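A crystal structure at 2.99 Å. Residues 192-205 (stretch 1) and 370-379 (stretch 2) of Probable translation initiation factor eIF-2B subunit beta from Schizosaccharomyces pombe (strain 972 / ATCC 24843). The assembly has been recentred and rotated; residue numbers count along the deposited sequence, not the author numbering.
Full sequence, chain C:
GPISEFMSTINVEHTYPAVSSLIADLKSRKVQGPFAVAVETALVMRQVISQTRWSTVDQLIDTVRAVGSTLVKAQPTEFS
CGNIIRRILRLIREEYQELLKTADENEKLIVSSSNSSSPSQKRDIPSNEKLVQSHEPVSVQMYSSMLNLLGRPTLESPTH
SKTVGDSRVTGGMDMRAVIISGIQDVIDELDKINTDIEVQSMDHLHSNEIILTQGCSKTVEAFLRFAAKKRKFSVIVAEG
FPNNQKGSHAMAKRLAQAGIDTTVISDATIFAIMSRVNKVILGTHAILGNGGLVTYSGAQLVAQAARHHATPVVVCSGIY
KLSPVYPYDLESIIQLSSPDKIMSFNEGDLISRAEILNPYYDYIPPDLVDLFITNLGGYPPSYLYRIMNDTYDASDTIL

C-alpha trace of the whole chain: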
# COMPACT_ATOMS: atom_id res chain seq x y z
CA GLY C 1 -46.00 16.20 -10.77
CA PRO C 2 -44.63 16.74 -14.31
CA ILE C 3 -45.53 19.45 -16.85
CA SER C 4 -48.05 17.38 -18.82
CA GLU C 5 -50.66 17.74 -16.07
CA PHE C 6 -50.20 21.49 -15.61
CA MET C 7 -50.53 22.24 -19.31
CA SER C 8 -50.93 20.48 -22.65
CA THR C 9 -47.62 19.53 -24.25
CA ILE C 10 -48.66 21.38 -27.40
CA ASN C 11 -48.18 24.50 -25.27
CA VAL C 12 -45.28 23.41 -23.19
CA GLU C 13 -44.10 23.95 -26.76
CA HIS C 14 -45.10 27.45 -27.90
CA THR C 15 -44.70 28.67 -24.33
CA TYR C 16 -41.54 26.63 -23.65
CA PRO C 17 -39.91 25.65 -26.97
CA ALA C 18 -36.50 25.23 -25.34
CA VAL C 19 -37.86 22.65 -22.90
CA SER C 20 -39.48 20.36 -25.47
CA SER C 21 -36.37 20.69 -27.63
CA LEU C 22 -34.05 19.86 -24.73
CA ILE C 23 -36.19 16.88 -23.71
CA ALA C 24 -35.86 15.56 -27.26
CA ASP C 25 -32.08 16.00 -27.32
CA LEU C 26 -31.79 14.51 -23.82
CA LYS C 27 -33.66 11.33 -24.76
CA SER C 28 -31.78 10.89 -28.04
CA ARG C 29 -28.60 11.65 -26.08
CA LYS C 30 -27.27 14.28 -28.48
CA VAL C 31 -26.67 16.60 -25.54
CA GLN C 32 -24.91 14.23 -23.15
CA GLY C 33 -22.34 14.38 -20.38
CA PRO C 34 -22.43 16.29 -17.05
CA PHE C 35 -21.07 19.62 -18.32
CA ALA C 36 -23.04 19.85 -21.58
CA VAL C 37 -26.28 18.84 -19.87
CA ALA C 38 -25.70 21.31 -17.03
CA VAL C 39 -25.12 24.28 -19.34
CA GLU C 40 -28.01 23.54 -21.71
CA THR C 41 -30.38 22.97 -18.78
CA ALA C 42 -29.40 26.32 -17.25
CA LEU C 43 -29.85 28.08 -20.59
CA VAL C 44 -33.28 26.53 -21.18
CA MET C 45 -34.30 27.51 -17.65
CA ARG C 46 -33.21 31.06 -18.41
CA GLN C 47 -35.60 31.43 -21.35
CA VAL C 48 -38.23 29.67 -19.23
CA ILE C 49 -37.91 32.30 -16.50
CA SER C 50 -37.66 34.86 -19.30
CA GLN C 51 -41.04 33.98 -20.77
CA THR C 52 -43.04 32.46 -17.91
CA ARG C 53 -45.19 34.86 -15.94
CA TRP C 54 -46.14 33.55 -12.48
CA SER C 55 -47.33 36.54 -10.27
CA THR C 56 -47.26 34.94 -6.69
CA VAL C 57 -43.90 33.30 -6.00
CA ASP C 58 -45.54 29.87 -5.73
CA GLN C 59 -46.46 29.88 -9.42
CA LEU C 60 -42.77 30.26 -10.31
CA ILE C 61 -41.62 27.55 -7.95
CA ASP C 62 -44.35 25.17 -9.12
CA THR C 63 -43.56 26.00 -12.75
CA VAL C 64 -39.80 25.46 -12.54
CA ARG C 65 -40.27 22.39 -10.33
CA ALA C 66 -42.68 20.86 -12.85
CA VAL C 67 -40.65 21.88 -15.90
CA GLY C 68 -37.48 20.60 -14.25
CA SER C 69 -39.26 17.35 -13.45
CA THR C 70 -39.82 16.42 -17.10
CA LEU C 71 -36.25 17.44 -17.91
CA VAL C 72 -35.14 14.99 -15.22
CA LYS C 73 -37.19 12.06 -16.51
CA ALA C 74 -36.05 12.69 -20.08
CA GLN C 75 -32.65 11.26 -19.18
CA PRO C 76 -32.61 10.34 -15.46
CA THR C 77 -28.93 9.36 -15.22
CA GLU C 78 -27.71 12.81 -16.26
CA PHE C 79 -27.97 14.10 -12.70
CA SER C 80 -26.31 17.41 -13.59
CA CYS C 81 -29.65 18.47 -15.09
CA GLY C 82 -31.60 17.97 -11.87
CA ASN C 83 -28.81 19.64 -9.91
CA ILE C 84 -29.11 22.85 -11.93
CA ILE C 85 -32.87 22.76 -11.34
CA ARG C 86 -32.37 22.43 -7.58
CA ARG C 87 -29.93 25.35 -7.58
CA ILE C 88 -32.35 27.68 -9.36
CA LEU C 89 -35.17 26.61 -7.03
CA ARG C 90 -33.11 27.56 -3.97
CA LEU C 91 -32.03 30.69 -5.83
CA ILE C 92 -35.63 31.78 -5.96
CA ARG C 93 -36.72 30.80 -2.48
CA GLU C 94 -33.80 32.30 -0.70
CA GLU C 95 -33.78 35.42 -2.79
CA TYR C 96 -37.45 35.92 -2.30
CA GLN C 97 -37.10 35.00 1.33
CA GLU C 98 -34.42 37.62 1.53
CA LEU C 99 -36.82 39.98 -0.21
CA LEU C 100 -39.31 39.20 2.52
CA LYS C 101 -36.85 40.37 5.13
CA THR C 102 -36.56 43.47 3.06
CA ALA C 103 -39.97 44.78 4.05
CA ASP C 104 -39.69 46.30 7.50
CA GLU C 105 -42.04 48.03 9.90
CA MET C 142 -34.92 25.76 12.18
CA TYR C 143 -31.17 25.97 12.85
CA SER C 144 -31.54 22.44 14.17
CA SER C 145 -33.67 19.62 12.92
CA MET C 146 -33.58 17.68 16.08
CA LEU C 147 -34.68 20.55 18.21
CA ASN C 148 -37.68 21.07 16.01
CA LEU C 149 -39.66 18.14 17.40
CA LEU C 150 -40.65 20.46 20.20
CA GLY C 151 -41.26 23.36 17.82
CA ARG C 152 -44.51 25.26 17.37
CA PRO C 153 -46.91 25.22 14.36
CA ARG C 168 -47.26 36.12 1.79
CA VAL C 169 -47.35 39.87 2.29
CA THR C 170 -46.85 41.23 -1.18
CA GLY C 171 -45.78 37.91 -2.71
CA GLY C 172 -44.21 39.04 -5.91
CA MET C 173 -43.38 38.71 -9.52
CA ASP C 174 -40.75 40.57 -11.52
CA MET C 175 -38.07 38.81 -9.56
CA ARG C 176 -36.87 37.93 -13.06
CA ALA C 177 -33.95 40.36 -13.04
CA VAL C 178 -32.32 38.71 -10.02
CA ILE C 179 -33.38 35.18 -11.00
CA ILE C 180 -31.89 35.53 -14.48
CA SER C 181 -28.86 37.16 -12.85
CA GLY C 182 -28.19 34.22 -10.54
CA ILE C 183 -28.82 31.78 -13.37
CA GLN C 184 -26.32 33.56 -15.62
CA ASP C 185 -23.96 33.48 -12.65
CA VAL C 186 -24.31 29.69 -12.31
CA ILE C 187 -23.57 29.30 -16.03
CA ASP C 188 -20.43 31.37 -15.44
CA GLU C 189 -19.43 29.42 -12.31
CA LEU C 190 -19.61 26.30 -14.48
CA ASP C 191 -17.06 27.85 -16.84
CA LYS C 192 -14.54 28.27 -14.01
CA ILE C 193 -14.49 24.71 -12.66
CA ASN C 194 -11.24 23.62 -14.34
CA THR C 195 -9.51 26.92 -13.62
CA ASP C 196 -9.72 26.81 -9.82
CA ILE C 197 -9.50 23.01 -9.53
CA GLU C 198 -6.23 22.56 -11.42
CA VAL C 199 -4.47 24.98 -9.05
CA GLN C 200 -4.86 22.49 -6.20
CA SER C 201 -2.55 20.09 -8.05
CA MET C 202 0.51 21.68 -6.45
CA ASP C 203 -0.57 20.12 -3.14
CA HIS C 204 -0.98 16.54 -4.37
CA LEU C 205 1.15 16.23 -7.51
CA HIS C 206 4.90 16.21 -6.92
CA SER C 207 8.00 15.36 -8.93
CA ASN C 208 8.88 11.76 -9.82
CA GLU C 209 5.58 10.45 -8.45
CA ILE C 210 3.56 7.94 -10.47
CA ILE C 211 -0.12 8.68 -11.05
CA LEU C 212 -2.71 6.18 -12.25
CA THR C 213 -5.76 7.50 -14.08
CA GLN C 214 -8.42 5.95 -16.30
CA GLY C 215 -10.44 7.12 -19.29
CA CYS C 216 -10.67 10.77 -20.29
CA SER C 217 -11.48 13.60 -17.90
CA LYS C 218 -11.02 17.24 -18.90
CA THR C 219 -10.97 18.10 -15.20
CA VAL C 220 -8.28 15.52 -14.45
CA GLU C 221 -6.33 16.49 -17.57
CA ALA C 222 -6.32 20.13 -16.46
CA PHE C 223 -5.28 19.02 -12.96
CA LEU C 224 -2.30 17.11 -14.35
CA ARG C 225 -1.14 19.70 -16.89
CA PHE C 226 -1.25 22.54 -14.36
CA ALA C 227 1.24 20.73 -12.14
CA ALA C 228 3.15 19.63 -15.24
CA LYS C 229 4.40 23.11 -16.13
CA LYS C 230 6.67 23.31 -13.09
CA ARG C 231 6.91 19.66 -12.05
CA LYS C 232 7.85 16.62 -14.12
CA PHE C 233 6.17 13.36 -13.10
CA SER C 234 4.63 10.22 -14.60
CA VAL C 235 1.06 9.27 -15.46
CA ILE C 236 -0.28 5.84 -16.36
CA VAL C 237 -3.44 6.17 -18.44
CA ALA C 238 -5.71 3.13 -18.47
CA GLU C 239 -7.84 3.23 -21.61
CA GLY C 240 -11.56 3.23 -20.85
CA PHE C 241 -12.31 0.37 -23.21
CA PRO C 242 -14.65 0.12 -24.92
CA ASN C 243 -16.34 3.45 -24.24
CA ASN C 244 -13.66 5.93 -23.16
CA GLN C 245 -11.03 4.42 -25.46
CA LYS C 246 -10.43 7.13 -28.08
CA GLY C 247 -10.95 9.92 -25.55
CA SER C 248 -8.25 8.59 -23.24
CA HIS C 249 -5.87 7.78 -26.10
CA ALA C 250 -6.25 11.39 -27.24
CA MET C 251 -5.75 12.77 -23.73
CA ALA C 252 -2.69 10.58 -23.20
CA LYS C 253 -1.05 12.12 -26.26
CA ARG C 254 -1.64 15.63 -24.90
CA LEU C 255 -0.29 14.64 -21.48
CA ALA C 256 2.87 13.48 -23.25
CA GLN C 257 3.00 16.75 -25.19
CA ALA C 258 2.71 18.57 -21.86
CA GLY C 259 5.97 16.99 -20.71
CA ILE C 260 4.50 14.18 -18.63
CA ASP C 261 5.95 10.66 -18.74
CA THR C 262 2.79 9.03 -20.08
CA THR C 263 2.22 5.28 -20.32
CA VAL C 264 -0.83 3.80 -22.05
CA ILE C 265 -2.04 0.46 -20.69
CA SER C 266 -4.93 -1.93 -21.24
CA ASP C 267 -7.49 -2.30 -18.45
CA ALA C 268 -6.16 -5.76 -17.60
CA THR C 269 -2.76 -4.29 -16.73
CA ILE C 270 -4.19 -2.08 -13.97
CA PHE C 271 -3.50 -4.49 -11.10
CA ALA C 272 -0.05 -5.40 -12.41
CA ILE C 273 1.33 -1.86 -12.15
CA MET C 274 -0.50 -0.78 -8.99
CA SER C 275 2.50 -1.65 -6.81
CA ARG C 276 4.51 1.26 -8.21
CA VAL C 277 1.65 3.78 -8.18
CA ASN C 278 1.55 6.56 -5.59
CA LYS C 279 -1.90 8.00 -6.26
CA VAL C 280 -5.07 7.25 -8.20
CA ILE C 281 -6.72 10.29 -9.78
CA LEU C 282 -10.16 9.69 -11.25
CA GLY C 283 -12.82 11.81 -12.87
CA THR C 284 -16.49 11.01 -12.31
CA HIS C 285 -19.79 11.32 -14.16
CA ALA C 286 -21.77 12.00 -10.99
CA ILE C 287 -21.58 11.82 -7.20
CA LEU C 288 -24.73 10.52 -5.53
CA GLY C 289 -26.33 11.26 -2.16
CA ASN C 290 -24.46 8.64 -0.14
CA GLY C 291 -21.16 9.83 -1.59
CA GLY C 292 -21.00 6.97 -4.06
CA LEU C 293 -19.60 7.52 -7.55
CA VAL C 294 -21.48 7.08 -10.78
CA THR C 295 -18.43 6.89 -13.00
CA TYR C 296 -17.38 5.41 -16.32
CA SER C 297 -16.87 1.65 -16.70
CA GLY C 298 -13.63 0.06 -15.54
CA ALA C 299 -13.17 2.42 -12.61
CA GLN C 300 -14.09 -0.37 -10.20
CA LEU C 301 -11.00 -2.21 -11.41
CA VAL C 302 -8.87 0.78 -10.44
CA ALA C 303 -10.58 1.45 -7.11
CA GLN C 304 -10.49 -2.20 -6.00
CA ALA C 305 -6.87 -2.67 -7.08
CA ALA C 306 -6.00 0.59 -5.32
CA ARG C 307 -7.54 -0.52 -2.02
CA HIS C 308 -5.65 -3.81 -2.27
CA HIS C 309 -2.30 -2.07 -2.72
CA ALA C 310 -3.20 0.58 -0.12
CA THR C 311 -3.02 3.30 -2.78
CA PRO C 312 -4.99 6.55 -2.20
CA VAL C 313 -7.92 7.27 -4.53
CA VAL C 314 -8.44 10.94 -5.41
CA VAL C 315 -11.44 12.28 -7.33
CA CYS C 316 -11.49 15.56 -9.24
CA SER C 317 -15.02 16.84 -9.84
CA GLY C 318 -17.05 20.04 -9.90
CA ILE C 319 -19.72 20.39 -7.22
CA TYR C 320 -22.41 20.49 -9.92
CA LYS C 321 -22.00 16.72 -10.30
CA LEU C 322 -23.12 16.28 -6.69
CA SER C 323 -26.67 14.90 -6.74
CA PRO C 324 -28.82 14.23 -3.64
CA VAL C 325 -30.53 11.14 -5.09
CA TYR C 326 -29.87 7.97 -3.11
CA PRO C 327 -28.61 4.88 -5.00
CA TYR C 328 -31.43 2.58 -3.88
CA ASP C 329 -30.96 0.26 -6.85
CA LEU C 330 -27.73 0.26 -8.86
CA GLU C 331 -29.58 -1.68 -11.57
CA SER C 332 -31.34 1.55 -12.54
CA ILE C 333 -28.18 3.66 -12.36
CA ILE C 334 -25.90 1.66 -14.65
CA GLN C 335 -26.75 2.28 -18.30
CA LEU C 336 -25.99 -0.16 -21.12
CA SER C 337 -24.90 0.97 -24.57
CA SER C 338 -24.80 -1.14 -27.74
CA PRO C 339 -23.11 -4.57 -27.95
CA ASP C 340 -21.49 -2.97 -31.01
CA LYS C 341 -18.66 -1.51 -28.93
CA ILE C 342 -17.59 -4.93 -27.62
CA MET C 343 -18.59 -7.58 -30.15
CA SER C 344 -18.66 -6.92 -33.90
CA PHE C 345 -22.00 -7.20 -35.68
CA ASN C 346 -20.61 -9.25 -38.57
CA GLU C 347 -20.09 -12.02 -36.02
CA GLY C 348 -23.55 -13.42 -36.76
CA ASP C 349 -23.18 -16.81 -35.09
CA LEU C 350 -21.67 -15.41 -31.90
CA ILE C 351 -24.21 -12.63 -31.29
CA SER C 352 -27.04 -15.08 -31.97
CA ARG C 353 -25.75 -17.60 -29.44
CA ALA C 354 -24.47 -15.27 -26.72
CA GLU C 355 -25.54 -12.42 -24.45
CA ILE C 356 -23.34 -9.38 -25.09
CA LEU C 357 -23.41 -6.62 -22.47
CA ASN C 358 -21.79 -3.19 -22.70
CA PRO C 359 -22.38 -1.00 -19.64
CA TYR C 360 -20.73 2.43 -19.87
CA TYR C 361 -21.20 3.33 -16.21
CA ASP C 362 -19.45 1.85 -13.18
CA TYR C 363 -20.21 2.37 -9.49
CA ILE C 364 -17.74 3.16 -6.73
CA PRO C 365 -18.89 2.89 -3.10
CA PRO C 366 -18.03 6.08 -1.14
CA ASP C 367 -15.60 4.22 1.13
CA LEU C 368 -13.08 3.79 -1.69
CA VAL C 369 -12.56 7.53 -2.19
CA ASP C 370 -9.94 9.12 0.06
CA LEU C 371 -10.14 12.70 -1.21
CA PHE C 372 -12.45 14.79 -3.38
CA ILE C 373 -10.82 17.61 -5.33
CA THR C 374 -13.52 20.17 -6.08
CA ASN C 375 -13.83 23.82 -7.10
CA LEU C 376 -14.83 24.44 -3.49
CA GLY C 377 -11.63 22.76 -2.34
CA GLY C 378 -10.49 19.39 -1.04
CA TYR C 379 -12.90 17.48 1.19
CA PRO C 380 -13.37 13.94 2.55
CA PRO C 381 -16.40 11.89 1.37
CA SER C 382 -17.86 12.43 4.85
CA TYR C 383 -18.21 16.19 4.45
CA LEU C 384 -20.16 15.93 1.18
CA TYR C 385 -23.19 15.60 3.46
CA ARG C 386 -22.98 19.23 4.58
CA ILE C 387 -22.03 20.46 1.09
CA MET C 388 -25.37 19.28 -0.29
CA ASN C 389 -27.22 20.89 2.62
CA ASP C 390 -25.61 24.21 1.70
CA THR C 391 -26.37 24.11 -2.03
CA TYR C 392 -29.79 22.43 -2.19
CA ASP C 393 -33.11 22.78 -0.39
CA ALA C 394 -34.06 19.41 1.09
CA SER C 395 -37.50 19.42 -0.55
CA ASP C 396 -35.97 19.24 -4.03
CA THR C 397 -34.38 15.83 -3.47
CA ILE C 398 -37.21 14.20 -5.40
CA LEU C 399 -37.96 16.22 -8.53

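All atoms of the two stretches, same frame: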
# COMPACT_ATOMS: atom_id res chain seq x y z
N LYS C 192 -15.75 28.05 -14.79
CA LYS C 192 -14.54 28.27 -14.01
C LYS C 192 -14.09 27.04 -13.24
O LYS C 192 -13.14 27.11 -12.46
CB LYS C 192 -14.73 29.43 -13.03
CG LYS C 192 -15.80 30.42 -13.42
CD LYS C 192 -15.21 31.76 -13.82
CE LYS C 192 -16.30 32.80 -14.03
NZ LYS C 192 -15.77 34.06 -14.61
N ILE C 193 -14.77 25.91 -13.44
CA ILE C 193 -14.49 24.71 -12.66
C ILE C 193 -13.05 24.23 -12.82
O ILE C 193 -12.35 24.01 -11.83
CB ILE C 193 -15.46 23.55 -13.01
CG1 ILE C 193 -15.59 23.38 -14.53
CG2 ILE C 193 -16.83 23.80 -12.39
CD1 ILE C 193 -16.36 22.14 -14.93
N ASN C 194 -12.60 24.07 -14.07
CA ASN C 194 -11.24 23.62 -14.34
C ASN C 194 -10.19 24.58 -13.81
O ASN C 194 -9.17 24.17 -13.27
CB ASN C 194 -11.04 23.41 -15.84
CG ASN C 194 -11.73 22.17 -16.36
OD1 ASN C 194 -12.54 21.56 -15.67
ND2 ASN C 194 -11.41 21.79 -17.59
N THR C 195 -10.47 25.88 -13.95
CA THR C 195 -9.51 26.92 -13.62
C THR C 195 -9.07 26.90 -12.16
O THR C 195 -7.88 26.99 -11.86
CB THR C 195 -10.08 28.32 -13.94
OG1 THR C 195 -10.50 28.36 -15.31
CG2 THR C 195 -9.04 29.40 -13.70
N ASP C 196 -10.03 26.76 -11.24
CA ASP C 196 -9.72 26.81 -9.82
C ASP C 196 -9.65 25.42 -9.18
O ASP C 196 -9.52 25.29 -7.96
CB ASP C 196 -10.74 27.67 -9.07
CG ASP C 196 -12.17 27.42 -9.53
OD1 ASP C 196 -12.50 26.25 -9.82
OD2 ASP C 196 -12.95 28.39 -9.59
N ILE C 197 -9.72 24.38 -10.01
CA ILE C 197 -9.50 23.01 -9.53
C ILE C 197 -8.05 22.61 -9.80
O ILE C 197 -7.39 22.04 -8.93
CB ILE C 197 -10.45 22.00 -10.21
CG1 ILE C 197 -11.78 21.94 -9.45
CG2 ILE C 197 -9.84 20.61 -10.25
CD1 ILE C 197 -12.73 20.87 -9.96
N GLU C 198 -7.57 22.94 -10.99
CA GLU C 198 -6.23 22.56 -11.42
C GLU C 198 -5.14 23.17 -10.54
O GLU C 198 -4.03 22.63 -10.45
CB GLU C 198 -6.01 22.98 -12.88
CG GLU C 198 -6.05 24.48 -13.11
CD GLU C 198 -6.00 24.85 -14.58
OE1 GLU C 198 -5.83 23.94 -15.42
OE2 GLU C 198 -6.14 26.05 -14.90
N VAL C 199 -5.45 24.28 -9.88
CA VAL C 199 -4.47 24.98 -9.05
C VAL C 199 -4.18 24.23 -7.76
O VAL C 199 -3.19 24.51 -7.08
CB VAL C 199 -4.94 26.40 -8.71
CG1 VAL C 199 -5.13 27.22 -9.97
CG2 VAL C 199 -6.23 26.36 -7.90
N GLN C 200 -5.03 23.27 -7.42
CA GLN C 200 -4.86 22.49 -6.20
C GLN C 200 -3.92 21.31 -6.45
O GLN C 200 -3.65 20.52 -5.54
CB GLN C 200 -6.21 21.99 -5.69
CG GLN C 200 -7.26 23.07 -5.57
CD GLN C 200 -8.63 22.53 -5.20
OE1 GLN C 200 -8.78 21.87 -4.17
NE2 GLN C 200 -9.62 22.80 -6.03
N SER C 201 -3.43 21.19 -7.67
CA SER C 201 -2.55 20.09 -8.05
C SER C 201 -1.17 20.21 -7.42
O SER C 201 -0.46 19.22 -7.27
CB SER C 201 -2.42 20.01 -9.57
OG SER C 201 -1.85 21.20 -10.09
N MET C 202 -0.80 21.43 -7.05
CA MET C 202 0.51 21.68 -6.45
C MET C 202 0.59 21.16 -5.02
O MET C 202 1.64 21.23 -4.38
CB MET C 202 0.84 23.17 -6.49
CG MET C 202 1.03 23.72 -7.90
SD MET C 202 2.40 22.93 -8.77
CE MET C 202 2.50 23.95 -10.24
N ASP C 203 -0.52 20.65 -4.50
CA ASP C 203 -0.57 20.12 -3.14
C ASP C 203 -0.63 18.60 -3.12
O ASP C 203 -0.54 17.98 -2.06
CB ASP C 203 -1.76 20.70 -2.38
CG ASP C 203 -1.65 22.20 -2.18
OD1 ASP C 203 -0.52 22.72 -2.18
OD2 ASP C 203 -2.70 22.86 -2.01
N HIS C 204 -0.80 17.99 -4.29
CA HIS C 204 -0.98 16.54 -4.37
C HIS C 204 -0.15 15.90 -5.48
O HIS C 204 0.11 14.70 -5.45
CB HIS C 204 -2.46 16.22 -4.55
CG HIS C 204 -3.34 16.81 -3.50
ND1 HIS C 204 -3.32 16.37 -2.19
CD2 HIS C 204 -4.26 17.80 -3.55
CE1 HIS C 204 -4.19 17.08 -1.48
NE2 HIS C 204 -4.77 17.95 -2.29
N LEU C 205 0.25 16.71 -6.46
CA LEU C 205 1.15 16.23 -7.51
C LEU C 205 2.56 16.75 -7.29
O LEU C 205 2.79 17.96 -7.28
CB LEU C 205 0.64 16.65 -8.89
CG LEU C 205 -0.59 15.92 -9.42
CD1 LEU C 205 -0.87 16.33 -10.86
CD2 LEU C 205 -0.41 14.42 -9.30
N ASP C 370 -10.65 8.50 -1.05
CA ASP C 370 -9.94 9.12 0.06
C ASP C 370 -10.13 10.63 0.07
O ASP C 370 -10.34 11.24 1.13
CB ASP C 370 -8.45 8.79 0.01
CG ASP C 370 -8.17 7.33 0.26
OD1 ASP C 370 -8.16 6.92 1.44
OD2 ASP C 370 -7.94 6.58 -0.72
N LEU C 371 -10.07 11.24 -1.11
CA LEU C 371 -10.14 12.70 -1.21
C LEU C 371 -10.90 13.16 -2.45
O LEU C 371 -10.70 12.64 -3.55
CB LEU C 371 -8.73 13.29 -1.22
CG LEU C 371 -8.63 14.80 -1.39
CD1 LEU C 371 -9.25 15.51 -0.19
CD2 LEU C 371 -7.19 15.23 -1.59
N PHE C 372 -11.77 14.15 -2.27
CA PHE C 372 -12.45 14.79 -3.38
C PHE C 372 -11.83 16.15 -3.68
O PHE C 372 -11.81 17.03 -2.81
CB PHE C 372 -13.95 14.96 -3.10
CG PHE C 372 -14.76 13.71 -3.28
CD1 PHE C 372 -15.13 13.29 -4.54
CD2 PHE C 372 -15.15 12.96 -2.18
CE1 PHE C 372 -15.88 12.14 -4.71
CE2 PHE C 372 -15.90 11.81 -2.34
CZ PHE C 372 -16.27 11.40 -3.61
N ILE C 373 -11.31 16.31 -4.89
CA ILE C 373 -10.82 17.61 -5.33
C ILE C 373 -11.92 18.34 -6.08
O ILE C 373 -12.31 17.94 -7.18
CB ILE C 373 -9.58 17.48 -6.23
CG1 ILE C 373 -8.39 16.93 -5.44
CG2 ILE C 373 -9.22 18.83 -6.84
CD1 ILE C 373 -7.86 17.89 -4.39
N THR C 374 -12.43 19.42 -5.48
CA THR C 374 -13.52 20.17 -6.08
C THR C 374 -13.15 21.64 -6.27
O THR C 374 -12.09 22.08 -5.83
CB THR C 374 -14.80 20.09 -5.22
OG1 THR C 374 -14.59 20.80 -3.99
CG2 THR C 374 -15.15 18.64 -4.91
N ASN C 375 -14.03 22.39 -6.92
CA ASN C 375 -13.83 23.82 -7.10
C ASN C 375 -14.09 24.58 -5.81
O ASN C 375 -13.81 25.77 -5.70
CB ASN C 375 -14.72 24.36 -8.22
CG ASN C 375 -16.16 23.89 -8.09
OD1 ASN C 375 -16.42 22.72 -7.84
ND2 ASN C 375 -17.10 24.81 -8.27
N LEU C 376 -14.64 23.88 -4.82
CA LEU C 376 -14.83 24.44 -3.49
C LEU C 376 -13.66 24.08 -2.59
O LEU C 376 -13.54 24.58 -1.47
CB LEU C 376 -16.15 23.94 -2.88
CG LEU C 376 -17.40 24.80 -3.08
CD1 LEU C 376 -17.62 25.13 -4.55
CD2 LEU C 376 -18.62 24.09 -2.50
N GLY C 377 -12.79 23.20 -3.09
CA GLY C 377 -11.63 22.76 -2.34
C GLY C 377 -11.58 21.26 -2.14
O GLY C 377 -12.39 20.52 -2.71
N GLY C 378 -10.64 20.81 -1.33
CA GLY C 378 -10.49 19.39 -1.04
C GLY C 378 -11.26 18.98 0.21
O GLY C 378 -11.10 19.59 1.27
N TYR C 379 -12.08 17.95 0.07
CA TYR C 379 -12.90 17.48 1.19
C TYR C 379 -12.98 15.95 1.21
O TYR C 379 -12.89 15.31 0.17
CB TYR C 379 -14.31 18.07 1.10
CG TYR C 379 -14.35 19.58 1.13
CD1 TYR C 379 -14.13 20.28 2.31
CD2 TYR C 379 -14.62 20.31 -0.02
CE1 TYR C 379 -14.16 21.66 2.34
CE2 TYR C 379 -14.67 21.69 0.00
CZ TYR C 379 -14.43 22.36 1.19
OH TYR C 379 -14.47 23.73 1.21

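The contact between residues 192-205 and 370-379 of this eIF-2B beta subunit is a small, mixed packing of a helical segment against a beta hairpin, with aliphatic contacts and one side-chain-to-backbone hydrogen bond at the hairpin's turn. It illustrates a general principle: where a chain reverses, a carbonyl that is only weakly bonded within the turn can accept a second donor from a neighbouring segment, and an amide side chain is well suited to the task.

The hairpin is built by backbone pairing of F372 with Y379 and of T374 with G377, the latter pair closing a type I turn from T374 to G377. Its return bond, G377 N to T374 O, is weak at 3.0 Å, and the same carbonyl receives a stronger partner from outside: Q200 NE2 donates to T374 O at 2.6 Å, nearly linear at 167°. Q200 points toward the hairpin from the 3-10 segment, with chi1 m and chi2 t carrying the amide out to the turn. Q200 NE2 also donates to D196 O at 3.2 Å within its own stretch, so one amide nitrogen ties the helical backbone to the turn. The oxygen of the same amide lies near the glycines, with Q200 OE1 3.5 Å from G377 CA. G377 has phi/psi of 123/-172, where a CB would be jammed against the preceding carbonyl oxygen; the backbone itself therefore calls for glycine here. The CA-to-CB bond of T374 points away from the helical stretch, and the side chain braces the turn internally, T374 OG1 donating to G377 O at 2.6 Å.

Beside this polar point lies the apolar part of the contact. The CA-to-CB bond of I197, a buried residue, points sideways, but the end of the side chain comes nearer the hairpin, placing I197 CG2 3.9 Å from I373 CG2 and I197 CG1 3.4 Å from N375 N. Branched aliphatic chains fit such a place because they fill space against both side chain and backbone without requiring polar partners. N375 has the largest area covered in the contact, and N375 CB lies 3.3 Å from D196 OD1; its own OD1 is satisfied by a hydrogen bond elsewhere in the structure.

Just past the 3-10 segment, H204 also has its CA-to-CB bond toward the hairpin, and its ring meets two aliphatic chains. L371 CD2 sits over one face of the imidazole, 3.9 Å from the H204 ring centroid and 30° off its normal, a CH-pi contact, while I373 CD1 approaches obliquely to 3.7 Å from H204 CD2. I373 thus touches both I197 and H204, linking the two apolar patches. Altogether 417 Å² is buried, both sides summed.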